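Local atomic coordinates of dextranase (Pseudarthrobacter oxydans, PDB entry 6NZS), a protein that hydrolyses internal (1->6)-alpha-D-glucosidic linkages of dextran. Residues Y37-A42 with V96-S101; N122-L127 with K134-Y139; F351-E356 with K375-K380; V398-T403 with V426-T431. All coordinates share one frame; numbering follows the deposited sequence.

Contact 1 of 4, residues Y37-A42 with V96-S101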
loop_
_atom_site.group_PDB
_atom_site.type_symbol
_atom_site.label_atom_id
_atom_site.label_comp_id
_atom_site.label_asym_id
_atom_site.label_seq_id
_atom_site.Cartn_x
_atom_site.Cartn_y
_atom_site.Cartn_z
ATOM N N TYR A 37 3.780 -21.480 -0.994
ATOM C CA TYR A 37 3.252 -21.638 0.359
ATOM C C TYR A 37 1.894 -22.315 0.328
ATOM O O TYR A 37 1.093 -22.076 -0.579
ATOM C CB TYR A 37 3.087 -20.267 1.050
ATOM C CG TYR A 37 4.377 -19.506 1.039
ATOM C CD1 TYR A 37 5.369 -19.799 1.960
ATOM C CD2 TYR A 37 4.640 -18.543 0.069
ATOM C CE1 TYR A 37 6.576 -19.143 1.944
ATOM C CE2 TYR A 37 5.860 -17.875 0.039
ATOM C CZ TYR A 37 6.822 -18.189 0.983
ATOM O OH TYR A 37 8.044 -17.563 0.988
ATOM N N ASP A 38 1.645 -23.150 1.334
ATOM C CA ASP A 38 0.318 -23.674 1.622
ATOM C C ASP A 38 -0.068 -23.259 3.032
ATOM O O ASP A 38 0.781 -23.223 3.925
ATOM C CB ASP A 38 0.285 -25.204 1.531
ATOM C CG ASP A 38 0.418 -25.704 0.108
ATOM O OD1 ASP A 38 -0.267 -25.160 -0.776
ATOM O OD2 ASP A 38 1.205 -26.653 -0.123
ATOM N N LEU A 39 -1.349 -22.954 3.232
ATOM C CA LEU A 39 -1.829 -22.470 4.521
ATOM C C LEU A 39 -3.074 -23.236 4.957
ATOM O O LEU A 39 -3.975 -23.487 4.152
ATOM C CB LEU A 39 -2.137 -20.973 4.428
ATOM C CG LEU A 39 -2.432 -20.231 5.728
ATOM C CD1 LEU A 39 -1.880 -18.811 5.662
ATOM C CD2 LEU A 39 -3.914 -20.174 5.961
ATOM N N GLN A 40 -3.119 -23.607 6.242
ATOM C CA GLN A 40 -4.310 -24.163 6.873
ATOM C C GLN A 40 -4.541 -23.440 8.192
ATOM O O GLN A 40 -3.602 -22.913 8.796
ATOM C CB GLN A 40 -4.173 -25.667 7.134
ATOM C CG GLN A 40 -4.190 -26.522 5.881
ATOM C CD GLN A 40 -3.992 -27.994 6.185
ATOM O OE1 GLN A 40 -3.625 -28.360 7.301
ATOM N NE2 GLN A 40 -4.241 -28.846 5.195
ATOM N N VAL A 41 -5.805 -23.394 8.626
ATOM C CA VAL A 41 -6.208 -22.644 9.813
ATOM C C VAL A 41 -7.115 -23.512 10.671
ATOM O O VAL A 41 -8.043 -24.150 10.160
ATOM C CB VAL A 41 -6.962 -21.343 9.455
ATOM C CG1 VAL A 41 -7.114 -20.447 10.686
ATOM C CG2 VAL A 41 -6.295 -20.595 8.333
ATOM N N ALA A 42 -6.883 -23.486 11.979
ATOM C CA ALA A 42 -7.733 -24.183 12.934
ATOM C C ALA A 42 -8.035 -23.252 14.093
ATOM O O ALA A 42 -7.191 -22.454 14.495
ATOM C CB ALA A 42 -7.016 -25.409 13.491
ATOM N N VAL A 96 -6.761 -18.420 16.446
ATOM C CA VAL A 96 -6.517 -19.540 15.544
ATOM C C VAL A 96 -5.047 -19.929 15.576
ATOM O O VAL A 96 -4.168 -19.130 15.904
ATOM C CB VAL A 96 -6.931 -19.253 14.084
ATOM C CG1 VAL A 96 -8.448 -19.113 13.958
ATOM C CG2 VAL A 96 -6.202 -18.017 13.557
ATOM N N TRP A 97 -4.795 -21.182 15.214
ATOM C CA TRP A 97 -3.462 -21.636 14.833
ATOM C C TRP A 97 -3.411 -21.729 13.315
ATOM O O TRP A 97 -4.259 -22.384 12.701
ATOM C CB TRP A 97 -3.185 -23.031 15.401
ATOM C CG TRP A 97 -2.717 -23.082 16.835
ATOM C CD1 TRP A 97 -3.405 -23.589 17.900
ATOM C CD2 TRP A 97 -1.447 -22.643 17.350
ATOM N NE1 TRP A 97 -2.648 -23.484 19.046
ATOM C CE2 TRP A 97 -1.444 -22.908 18.735
ATOM C CE3 TRP A 97 -0.317 -22.050 16.775
ATOM C CZ2 TRP A 97 -0.353 -22.598 19.555
ATOM C CZ3 TRP A 97 0.770 -21.749 17.593
ATOM C CH2 TRP A 97 0.739 -22.022 18.965
ATOM N N VAL A 98 -2.429 -21.066 12.707
ATOM C CA VAL A 98 -2.245 -21.077 11.257
ATOM C C VAL A 98 -0.991 -21.878 10.946
ATOM O O VAL A 98 0.093 -21.536 11.427
ATOM C CB VAL A 98 -2.123 -19.651 10.703
ATOM C CG1 VAL A 98 -1.955 -19.698 9.210
ATOM C CG2 VAL A 98 -3.356 -18.836 11.072
ATOM N N ASP A 99 -1.131 -22.943 10.151
ATOM C CA ASP A 99 0.020 -23.706 9.669
ATOM C C ASP A 99 0.446 -23.128 8.328
ATOM O O ASP A 99 -0.377 -23.018 7.412
ATOM C CB ASP A 99 -0.348 -25.178 9.448
ATOM C CG ASP A 99 -0.754 -25.882 10.722
ATOM O OD1 ASP A 99 0.028 -25.861 11.687
ATOM O OD2 ASP A 99 -1.854 -26.467 10.745
ATOM N N VAL A 100 1.723 -22.774 8.206
ATOM C CA VAL A 100 2.273 -22.296 6.939
ATOM C C VAL A 100 3.382 -23.250 6.536
ATOM O O VAL A 100 4.325 -23.472 7.307
ATOM C CB VAL A 100 2.809 -20.859 7.021
ATOM C CG1 VAL A 100 3.161 -20.376 5.617
ATOM C CG2 VAL A 100 1.778 -19.941 7.650
ATOM N N SER A 101 3.268 -23.812 5.336
ATOM C CA SER A 101 4.224 -24.777 4.815
ATOM C C SER A 101 4.903 -24.202 3.582
ATOM O O SER A 101 4.240 -23.641 2.700
ATOM C CB SER A 101 3.521 -26.080 4.441
ATOM O OG SER A 101 2.980 -26.699 5.594
HETATM O O HOH W 1 0.418 -25.717 5.952
#

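Contact 2 of 4, residues N122-L127 with K134-Y139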
loop_
_atom_site.group_PDB
_atom_site.type_symbol
_atom_site.label_atom_id
_atom_site.label_comp_id
_atom_site.label_asym_id
_atom_site.label_seq_id
_atom_site.Cartn_x
_atom_site.Cartn_y
_atom_site.Cartn_z
ATOM N N ASN A 122 4.359 -10.298 18.342
ATOM C CA ASN A 122 5.145 -11.385 18.913
ATOM C C ASN A 122 4.289 -12.651 19.039
ATOM O O ASN A 122 4.092 -13.200 20.118
ATOM C CB ASN A 122 5.714 -10.919 20.247
ATOM C CG ASN A 122 6.677 -11.916 20.855
ATOM O OD1 ASN A 122 7.419 -12.598 20.141
ATOM N ND2 ASN A 122 6.685 -11.998 22.182
ATOM N N PHE A 123 3.764 -13.111 17.898
ATOM C CA PHE A 123 2.903 -14.287 17.894
ATOM C C PHE A 123 3.678 -15.525 18.331
ATOM O O PHE A 123 4.850 -15.705 17.975
ATOM C CB PHE A 123 2.376 -14.573 16.490
ATOM C CG PHE A 123 1.474 -13.512 15.924
ATOM C CD1 PHE A 123 0.696 -12.701 16.731
ATOM C CD2 PHE A 123 1.388 -13.358 14.550
ATOM C CE1 PHE A 123 -0.144 -11.733 16.161
ATOM C CE2 PHE A 123 0.558 -12.413 13.987
ATOM C CZ PHE A 123 -0.211 -11.607 14.790
ATOM N N GLU A 124 3.006 -16.393 19.084
ATOM C CA GLU A 124 3.566 -17.702 19.392
ATOM C C GLU A 124 3.757 -18.487 18.101
ATOM O O GLU A 124 2.875 -18.502 17.236
ATOM C CB GLU A 124 2.615 -18.459 20.321
ATOM C CG GLU A 124 3.026 -19.898 20.589
ATOM C CD GLU A 124 2.301 -20.512 21.778
ATOM O OE1 GLU A 124 2.619 -21.675 22.115
ATOM O OE2 GLU A 124 1.423 -19.836 22.366
ATOM N N LYS A 125 4.921 -19.120 17.962
ATOM C CA LYS A 125 5.247 -19.945 16.806
ATOM C C LYS A 125 5.752 -21.294 17.289
ATOM O O LYS A 125 6.462 -21.372 18.298
ATOM C CB LYS A 125 6.353 -19.315 15.944
ATOM C CG LYS A 125 6.016 -17.972 15.345
ATOM C CD LYS A 125 7.233 -17.398 14.607
ATOM C CE LYS A 125 8.430 -17.281 15.541
ATOM N NZ LYS A 125 9.572 -16.536 14.940
ATOM N N GLN A 126 5.393 -22.354 16.569
ATOM C CA GLN A 126 5.844 -23.707 16.876
ATOM C C GLN A 126 6.309 -24.376 15.593
ATOM O O GLN A 126 5.640 -24.286 14.561
ATOM C CB GLN A 126 4.705 -24.543 17.468
ATOM C CG GLN A 126 4.093 -23.965 18.734
ATOM C CD GLN A 126 3.140 -24.929 19.404
ATOM O OE1 GLN A 126 2.824 -25.989 18.861
ATOM N NE2 GLN A 126 2.648 -24.551 20.582
ATOM N N LEU A 127 7.440 -25.074 15.652
ATOM C CA LEU A 127 7.934 -25.801 14.487
ATOM C C LEU A 127 7.298 -27.189 14.478
ATOM O O LEU A 127 7.588 -28.025 15.345
ATOM C CB LEU A 127 9.457 -25.893 14.505
ATOM C CG LEU A 127 9.975 -26.553 13.233
ATOM C CD1 LEU A 127 9.996 -25.563 12.098
ATOM C CD2 LEU A 127 11.357 -27.138 13.454
ATOM N N LYS A 134 3.685 -23.402 12.801
ATOM C CA LYS A 134 2.347 -23.086 13.286
ATOM C C LYS A 134 2.420 -21.753 14.021
ATOM O O LYS A 134 3.272 -21.574 14.896
ATOM C CB LYS A 134 1.843 -24.185 14.237
ATOM C CG LYS A 134 0.321 -24.293 14.364
ATOM C CD LYS A 134 -0.090 -25.366 15.389
ATOM C CE LYS A 134 0.288 -26.753 14.898
ATOM N NZ LYS A 134 -0.670 -27.276 13.873
ATOM N N ILE A 135 1.541 -20.820 13.656
ATOM C CA ILE A 135 1.522 -19.465 14.204
ATOM C C ILE A 135 0.177 -19.236 14.880
ATOM O O ILE A 135 -0.874 -19.452 14.263
ATOM C CB ILE A 135 1.719 -18.419 13.090
ATOM C CG1 ILE A 135 3.027 -18.673 12.350
ATOM C CG2 ILE A 135 1.681 -17.001 13.656
ATOM C CD1 ILE A 135 3.063 -18.012 10.985
ATOM N N LYS A 136 0.200 -18.767 16.127
ATOM C CA LYS A 136 -1.041 -18.465 16.836
ATOM C C LYS A 136 -1.402 -17.010 16.577
ATOM O O LYS A 136 -0.679 -16.101 16.996
ATOM C CB LYS A 136 -0.912 -18.725 18.330
ATOM C CG LYS A 136 -2.247 -18.560 19.047
ATOM C CD LYS A 136 -2.089 -18.784 20.537
ATOM C CE LYS A 136 -2.712 -20.094 20.959
ATOM N NZ LYS A 136 -3.632 -19.869 22.101
ATOM N N VAL A 137 -2.510 -16.788 15.879
ATOM C CA VAL A 137 -2.989 -15.439 15.582
ATOM C C VAL A 137 -4.145 -15.144 16.537
ATOM O O VAL A 137 -5.205 -15.781 16.424
ATOM C CB VAL A 137 -3.427 -15.297 14.117
ATOM C CG1 VAL A 137 -3.852 -13.867 13.839
ATOM C CG2 VAL A 137 -2.286 -15.704 13.172
ATOM N N PRO A 138 -3.983 -14.241 17.492
ATOM C CA PRO A 138 -5.095 -13.918 18.384
ATOM C C PRO A 138 -6.167 -13.165 17.622
ATOM O O PRO A 138 -5.891 -12.446 16.653
ATOM C CB PRO A 138 -4.447 -13.025 19.447
ATOM C CG PRO A 138 -3.288 -12.395 18.755
ATOM C CD PRO A 138 -2.813 -13.371 17.718
ATOM N N TYR A 139 -7.405 -13.339 18.068
ATOM C CA TYR A 139 -8.493 -12.556 17.511
ATOM C C TYR A 139 -8.389 -11.100 17.955
ATOM O O TYR A 139 -8.112 -10.801 19.119
ATOM C CB TYR A 139 -9.856 -13.134 17.904
ATOM C CG TYR A 139 -10.959 -12.244 17.388
ATOM C CD1 TYR A 139 -11.236 -12.178 16.032
ATOM C CD2 TYR A 139 -11.681 -11.426 18.249
ATOM C CE1 TYR A 139 -12.215 -11.339 15.544
ATOM C CE2 TYR A 139 -12.669 -10.584 17.769
ATOM C CZ TYR A 139 -12.934 -10.546 16.421
ATOM O OH TYR A 139 -13.909 -9.698 15.935
HETATM O O HOH W 2 0.259 -15.583 19.538
#

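Contact 3 of 4, residues F351-E356 with K375-K380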
loop_
_atom_site.group_PDB
_atom_site.type_symbol
_atom_site.label_atom_id
_atom_site.label_comp_id
_atom_site.label_asym_id
_atom_site.label_seq_id
_atom_site.Cartn_x
_atom_site.Cartn_y
_atom_site.Cartn_z
ATOM N N PHE A 351 -16.614 14.474 0.082
ATOM C CA PHE A 351 -16.633 13.042 -0.233
ATOM C C PHE A 351 -15.898 12.319 0.891
ATOM O O PHE A 351 -14.678 12.133 0.844
ATOM C CB PHE A 351 -16.009 12.765 -1.597
ATOM C CG PHE A 351 -16.350 11.412 -2.140
ATOM C CD1 PHE A 351 -17.529 11.208 -2.845
ATOM C CD2 PHE A 351 -15.495 10.336 -1.939
ATOM C CE1 PHE A 351 -17.852 9.958 -3.336
ATOM C CE2 PHE A 351 -15.809 9.083 -2.431
ATOM C CZ PHE A 351 -16.985 8.892 -3.129
ATOM N N HIS A 352 -16.641 11.888 1.897
ATOM C CA HIS A 352 -16.062 11.465 3.166
ATOM C C HIS A 352 -15.930 9.953 3.203
ATOM O O HIS A 352 -16.934 9.233 3.158
ATOM C CB HIS A 352 -16.910 12.001 4.316
ATOM C CG HIS A 352 -17.151 13.474 4.207
ATOM N ND1 HIS A 352 -16.123 14.394 4.211
ATOM C CD2 HIS A 352 -18.291 14.185 4.034
ATOM C CE1 HIS A 352 -16.623 15.610 4.067
ATOM N NE2 HIS A 352 -17.935 15.511 3.956
ATOM N N MET A 353 -14.692 9.477 3.309
ATOM C CA MET A 353 -14.390 8.060 3.162
ATOM C C MET A 353 -14.210 7.394 4.515
ATOM O O MET A 353 -13.624 7.967 5.439
ATOM C CB MET A 353 -13.114 7.884 2.340
ATOM C CG MET A 353 -13.232 8.484 0.954
ATOM S SD MET A 353 -11.638 8.712 0.164
ATOM C CE MET A 353 -10.948 7.064 0.364
ATOM N N ASN A 354 -14.711 6.168 4.623
ATOM C CA ASN A 354 -14.524 5.325 5.800
ATOM C C ASN A 354 -13.921 4.029 5.274
ATOM O O ASN A 354 -14.644 3.162 4.768
ATOM C CB ASN A 354 -15.865 5.094 6.505
ATOM C CG ASN A 354 -15.747 4.197 7.717
ATOM O OD1 ASN A 354 -14.654 3.898 8.180
ATOM N ND2 ASN A 354 -16.889 3.748 8.230
ATOM N N VAL A 355 -12.598 3.905 5.392
ATOM C CA VAL A 355 -11.837 2.816 4.791
ATOM C C VAL A 355 -11.379 1.885 5.903
ATOM O O VAL A 355 -10.789 2.337 6.890
ATOM C CB VAL A 355 -10.620 3.358 4.022
ATOM C CG1 VAL A 355 -9.892 2.215 3.321
ATOM C CG2 VAL A 355 -11.041 4.419 3.008
ATOM N N GLU A 356 -11.622 0.586 5.748
ATOM C CA GLU A 356 -11.105 -0.333 6.756
ATOM C C GLU A 356 -10.903 -1.722 6.177
ATOM O O GLU A 356 -11.655 -2.170 5.307
ATOM C CB GLU A 356 -11.994 -0.410 7.994
ATOM C CG GLU A 356 -13.351 -0.933 7.739
ATOM C CD GLU A 356 -14.355 -0.331 8.704
ATOM O OE1 GLU A 356 -14.032 -0.157 9.896
ATOM O OE2 GLU A 356 -15.461 -0.018 8.262
ATOM N N LYS A 375 -11.052 15.018 2.157
ATOM C CA LYS A 375 -11.265 15.751 3.401
ATOM C C LYS A 375 -12.303 15.061 4.282
ATOM O O LYS A 375 -13.366 14.649 3.813
ATOM C CB LYS A 375 -11.723 17.179 3.091
ATOM C CG LYS A 375 -11.928 18.012 4.347
ATOM C CD LYS A 375 -12.340 19.438 4.027
ATOM C CE LYS A 375 -12.540 20.229 5.307
ATOM N NZ LYS A 375 -12.765 21.675 5.027
ATOM N N GLY A 376 -11.980 14.911 5.566
ATOM C CA GLY A 376 -12.941 14.351 6.495
ATOM C C GLY A 376 -13.121 12.861 6.297
ATOM O O GLY A 376 -14.250 12.376 6.151
ATOM N N SER A 377 -12.010 12.129 6.274
ATOM C CA SER A 377 -12.024 10.692 6.059
ATOM C C SER A 377 -11.213 10.001 7.143
ATOM O O SER A 377 -10.347 10.606 7.783
ATOM C CB SER A 377 -11.426 10.321 4.700
ATOM O OG SER A 377 -12.190 10.837 3.629
ATOM N N THR A 378 -11.516 8.719 7.346
ATOM C CA THR A 378 -10.775 7.865 8.261
ATOM C C THR A 378 -10.406 6.570 7.553
ATOM O O THR A 378 -11.141 6.078 6.693
ATOM C CB THR A 378 -11.608 7.522 9.489
ATOM O OG1 THR A 378 -12.774 6.800 9.081
ATOM C CG2 THR A 378 -12.044 8.782 10.213
ATOM N N MET A 379 -9.240 6.039 7.905
ATOM C CA MET A 379 -8.804 4.731 7.434
ATOM C C MET A 379 -8.190 3.969 8.594
ATOM O O MET A 379 -7.404 4.530 9.362
ATOM C CB MET A 379 -7.777 4.846 6.304
ATOM C CG MET A 379 -7.288 3.496 5.797
ATOM S SD MET A 379 -6.409 3.622 4.233
ATOM C CE MET A 379 -4.807 4.247 4.776
ATOM N N LYS A 380 -8.546 2.690 8.726
ATOM C CA LYS A 380 -7.937 1.864 9.757
ATOM C C LYS A 380 -7.745 0.440 9.264
ATOM O O LYS A 380 -8.541 -0.075 8.473
ATOM C CB LYS A 380 -8.741 1.873 11.062
ATOM C CG LYS A 380 -10.155 1.383 10.943
ATOM C CD LYS A 380 -10.889 1.587 12.266
ATOM C CE LYS A 380 -12.298 1.029 12.218
ATOM N NZ LYS A 380 -12.774 0.621 13.572
HETATM O O HOH W 3 -14.160 15.232 1.191
HETATM O O HOH W 4 -12.115 3.867 8.943
#

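Contact 4 of 4, residues V398-T403 with V426-T431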
loop_
_atom_site.group_PDB
_atom_site.type_symbol
_atom_site.label_atom_id
_atom_site.label_comp_id
_atom_site.label_asym_id
_atom_site.label_seq_id
_atom_site.Cartn_x
_atom_site.Cartn_y
_atom_site.Cartn_z
ATOM N N VAL A 398 -8.080 14.292 8.148
ATOM C CA VAL A 398 -7.854 12.907 7.754
ATOM C C VAL A 398 -7.204 12.187 8.924
ATOM O O VAL A 398 -6.268 12.717 9.540
ATOM C CB VAL A 398 -7.001 12.813 6.475
ATOM C CG1 VAL A 398 -6.507 11.375 6.249
ATOM C CG2 VAL A 398 -7.793 13.313 5.262
ATOM N N THR A 399 -7.701 10.990 9.233
ATOM C CA THR A 399 -7.179 10.182 10.327
ATOM C C THR A 399 -6.899 8.775 9.821
ATOM O O THR A 399 -7.771 8.156 9.210
ATOM C CB THR A 399 -8.180 10.140 11.488
ATOM O OG1 THR A 399 -8.457 11.486 11.906
ATOM C CG2 THR A 399 -7.615 9.365 12.667
ATOM N N ILE A 400 -5.681 8.282 10.062
ATOM C CA ILE A 400 -5.265 6.939 9.657
ATOM C C ILE A 400 -4.695 6.222 10.871
ATOM O O ILE A 400 -3.896 6.801 11.614
ATOM C CB ILE A 400 -4.188 6.999 8.554
ATOM C CG1 ILE A 400 -4.708 7.720 7.313
ATOM C CG2 ILE A 400 -3.712 5.592 8.194
ATOM C CD1 ILE A 400 -3.656 7.903 6.226
ATOM N N ASP A 401 -5.071 4.953 11.056
ATOM C CA ASP A 401 -4.476 4.129 12.101
ATOM C C ASP A 401 -4.203 2.723 11.585
ATOM O O ASP A 401 -5.002 2.164 10.825
ATOM C CB ASP A 401 -5.365 4.029 13.351
ATOM C CG ASP A 401 -4.698 3.249 14.461
ATOM O OD1 ASP A 401 -3.606 3.657 14.900
ATOM O OD2 ASP A 401 -5.239 2.213 14.885
ATOM N N ASN A 402 -3.088 2.143 12.036
ATOM C CA ASN A 402 -2.821 0.716 11.868
ATOM C C ASN A 402 -2.635 0.329 10.405
ATOM O O ASN A 402 -3.408 -0.469 9.852
ATOM C CB ASN A 402 -3.910 -0.128 12.547
ATOM C CG ASN A 402 -3.543 -1.589 12.632
ATOM O OD1 ASN A 402 -2.356 -1.947 12.596
ATOM N ND2 ASN A 402 -4.552 -2.446 12.744
ATOM N N THR A 403 -1.590 0.869 9.788
ATOM C CA THR A 403 -1.255 0.617 8.388
ATOM C C THR A 403 0.045 -0.166 8.331
ATOM O O THR A 403 1.070 0.300 8.846
ATOM C CB THR A 403 -1.048 1.925 7.625
ATOM O OG1 THR A 403 -2.085 2.872 7.936
ATOM C CG2 THR A 403 -1.060 1.679 6.126
ATOM N N VAL A 426 -4.300 16.579 10.414
ATOM C CA VAL A 426 -4.047 15.239 9.897
ATOM C C VAL A 426 -3.380 14.427 11.000
ATOM O O VAL A 426 -2.446 14.911 11.652
ATOM C CB VAL A 426 -3.163 15.305 8.642
ATOM C CG1 VAL A 426 -2.707 13.919 8.230
ATOM C CG2 VAL A 426 -3.919 15.982 7.505
ATOM N N ASN A 427 -3.850 13.197 11.205
ATOM C CA ASN A 427 -3.325 12.337 12.258
ATOM C C ASN A 427 -3.125 10.942 11.694
ATOM O O ASN A 427 -4.092 10.300 11.278
ATOM C CB ASN A 427 -4.287 12.283 13.450
ATOM C CG ASN A 427 -4.348 13.594 14.211
ATOM O OD1 ASN A 427 -5.231 14.434 13.971
ATOM N ND2 ASN A 427 -3.412 13.780 15.133
ATOM N N VAL A 428 -1.884 10.464 11.711
ATOM C CA VAL A 428 -1.533 9.144 11.185
ATOM C C VAL A 428 -0.781 8.387 12.271
ATOM O O VAL A 428 0.342 8.767 12.630
ATOM C CB VAL A 428 -0.669 9.247 9.917
ATOM C CG1 VAL A 428 -0.269 7.856 9.406
ATOM C CG2 VAL A 428 -1.365 10.041 8.830
ATOM N N THR A 429 -1.370 7.302 12.767
ATOM C CA THR A 429 -0.806 6.575 13.895
ATOM C C THR A 429 -0.551 5.111 13.545
ATOM O O THR A 429 -1.294 4.492 12.778
ATOM C CB THR A 429 -1.711 6.681 15.136
ATOM O OG1 THR A 429 -3.037 6.252 14.800
ATOM C CG2 THR A 429 -1.755 8.122 15.634
ATOM N N ASN A 430 0.522 4.561 14.113
ATOM C CA ASN A 430 0.778 3.117 14.094
ATOM C C ASN A 430 0.967 2.579 12.675
ATOM O O ASN A 430 0.239 1.704 12.201
ATOM C CB ASN A 430 -0.291 2.357 14.886
ATOM C CG ASN A 430 -0.289 2.767 16.329
ATOM O OD1 ASN A 430 0.764 2.788 16.960
ATOM N ND2 ASN A 430 -1.443 3.175 16.839
ATOM N N THR A 431 1.975 3.135 12.014
ATOM C CA THR A 431 2.394 2.719 10.679
ATOM C C THR A 431 3.618 1.837 10.834
ATOM O O THR A 431 4.549 2.195 11.561
ATOM C CB THR A 431 2.773 3.950 9.850
ATOM O OG1 THR A 431 1.698 4.905 9.863
ATOM C CG2 THR A 431 3.100 3.556 8.412
HETATM O O HOH W 5 -0.962 4.124 9.979
#

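Contact 1 of 4, residues Y37-A42 with V96-S101
L39 meets V98 on the close-packed face of an antiparallel strand pair in the Ig-like N-terminal domain, where the axes of 37-42 and 96-101 approach to 4.7 Å. CG, CD1 and CD2 of L39 all rest against one methyl, CG1 of V98, with CG the nearest of them at 3.6 Å. V98 presents CG1 because it stands anti to the backbone N (chi1 -179°). The next contact on this face is between V41 CG1 and V96 CB, 3.6 Å apart, with the two side chains crossing obliquely. F90, M186 and I188, from strands 84-92 and 176-192, pack on this apolar layer. The face bearing D38, Q40, D99 and S101 is looser and partly exposed; Q40 OE1 and D99 OD2 come no nearer than 4.3 Å. These polar ends turn to residues beyond the pair: D38 forms salt bridges with R33 and R103, D99 with K134, and Q40 NE2 bonds D52. Six backbone bonds join the strands between the faces, through D38-S101, Q40-D99 and A42-W97. S101 OG, also bonded to T132, holds a water at 2.8 Å that donates to D38 O at 3.2 Å.

Contact 2 of 4, residues N122-L127 with K134-Y139
F123 crosses the side chain of P138 at about a right angle, its CE1 3.5 Å from P138 CD. CD2, across the ring from CE1, is 3.8 Å from CG2 of I135. With CG anti to the carbonyl carbon (chi1 -64°), F123 sets CG close to K136 O, which CB also approaches, to 3.5 Å. F146 and Y144 meet F123 edge-to-face, so the ring is also held from beyond the two segments. A water donates to K136 O at 2.8 Å and accepts from E124 N, bridging the two segments where direct pairing ends. From there the backbones join directly: K136 N bonds E124 O at 2.9 Å with a nearly straight N-H...O angle of 171°, and Q126 and K134 exchange a pair of bonds. On the partly exposed face, Q126 NE2 donates to E124 OE1 at 3.3 Å from above the carboxylate plane. E124 OE2 stops 5.1 Å short of K136 NZ, too far for a salt bridge, although the opposite charges may still attract weakly. W97 of strand 96-102 packs on E124, Q126, K134 and K136. The antiparallel pairs K125-I135 and Q126-K134, close in sequence, mark a beta hairpin of the Ig-like domain.

Contact 3 of 4, residues F351-E356 with K375-K380
H352 donates from ND1 to K375 O at 2.8 Å, so its ND1 carries a proton; the acceptor lies near the ring plane, 13° out of it, and the bond is bent to 146°. Next to it M353 N bonds a side chain, S377 OG, at 2.9 Å. The carbonyl expected in a regular parallel ladder, G376 O, is 4.1 Å from M353 N, consistent with the positive phi of G376 (73°), which takes the chain off the regular ladder; S377 OG takes the place of that carbonyl. Ordinary backbone pairing follows: T378 N to M353 O, V355 N to T378 O and K380 N to V355 O. On the face of V355 and M379 the side chains lie side by side, V355 CB 3.8 Å from M379 CG. Strands 351-361 and 377-380 belong to consecutive turns of the parallel beta-helix (beta-solenoid), and V355 and M379 point to its interior, where I371 touches both. The other face is polar. One water donates to N354 OD1 at 2.7 Å and to V355 O, and accepts from T378 OG1, linking both strands. At the end E356 and K380 also run side by side, but their salt bridge is long, OE1 to NZ 4.0 Å, while K380 CE is 3.1 Å from OE1. Further out, S377 OG is bonded to Y374 O, and R201 pairs with E356 OE2.

Contact 4 of 4, residues V398-T403 with V426-T431
D401 and T429 carry the polar side-chain contact, joined by N430. D401 OD1 accepts two bonds: T429 OG1 donates at 2.7 Å from the anti side, 23° out of the carboxylate plane, and N430 ND2 donates at 2.9 Å into the syn lone pair. T429 OG1 can do this because it sits between its own backbone N and carbonyl carbon (chi1 54°). The carboxylate and the amide of N430 are turned 77° from each other, yet D401 OD1 lies near the amide plane of N430, so the N-H points almost straight at it. Two bonds on one oxygen limit how freely this carboxylate can turn. The amide oxygen of N430, OD1, accepts from N478 ND2.

Backbone bonds run from V398 O to N427 N, then I400 N to N427 O and T429 N to I400 O, as expected for in-register parallel strands in neighbouring turns of a right-handed beta-helix. Beyond D401 the alternation breaks: the consecutive amides N402 N and T403 N donate to the consecutive carbonyls T429 O and N430 O. N402 and N430 both have positive phi and thus turn the two strands at the same level; N402 ND2 bonds N381 of the preceding turn.

Water bridges the end of the pair, donating to T429 O and bonding T403 OG1 at 2.6 Å and T431 OG1 at 2.8 Å.

The apolar side-chain contact is on the interior face. I400 and V428 lie side by side, CD1 of I400 4.1 Å from CG2 of V428, and M393 touches both.

How the contacts relate
Contacts 1 and 2 come first along the chain and lie in the Ig-like N-terminal domain, their centres 10 Å apart. Strands 96-102 and 132-137 are neighbours, so the hairpin of contact 2 extends the strand pair of contact 1, with V98 N probably bonded to I135 O. Contacts 3 and 4 follow in the beta-solenoid, with centres 11 Å apart. Strand 377-380 lies next to 398-407, which makes the two contacts successive rungs of one parallel stack. Between the domains the centres are farther apart, 26 Å for contacts 2 and 4 and 32 Å for contacts 1 and 3, and none of these contacts touch. The enzyme thus joins a largely antiparallel Ig-like domain to a parallel beta-helix.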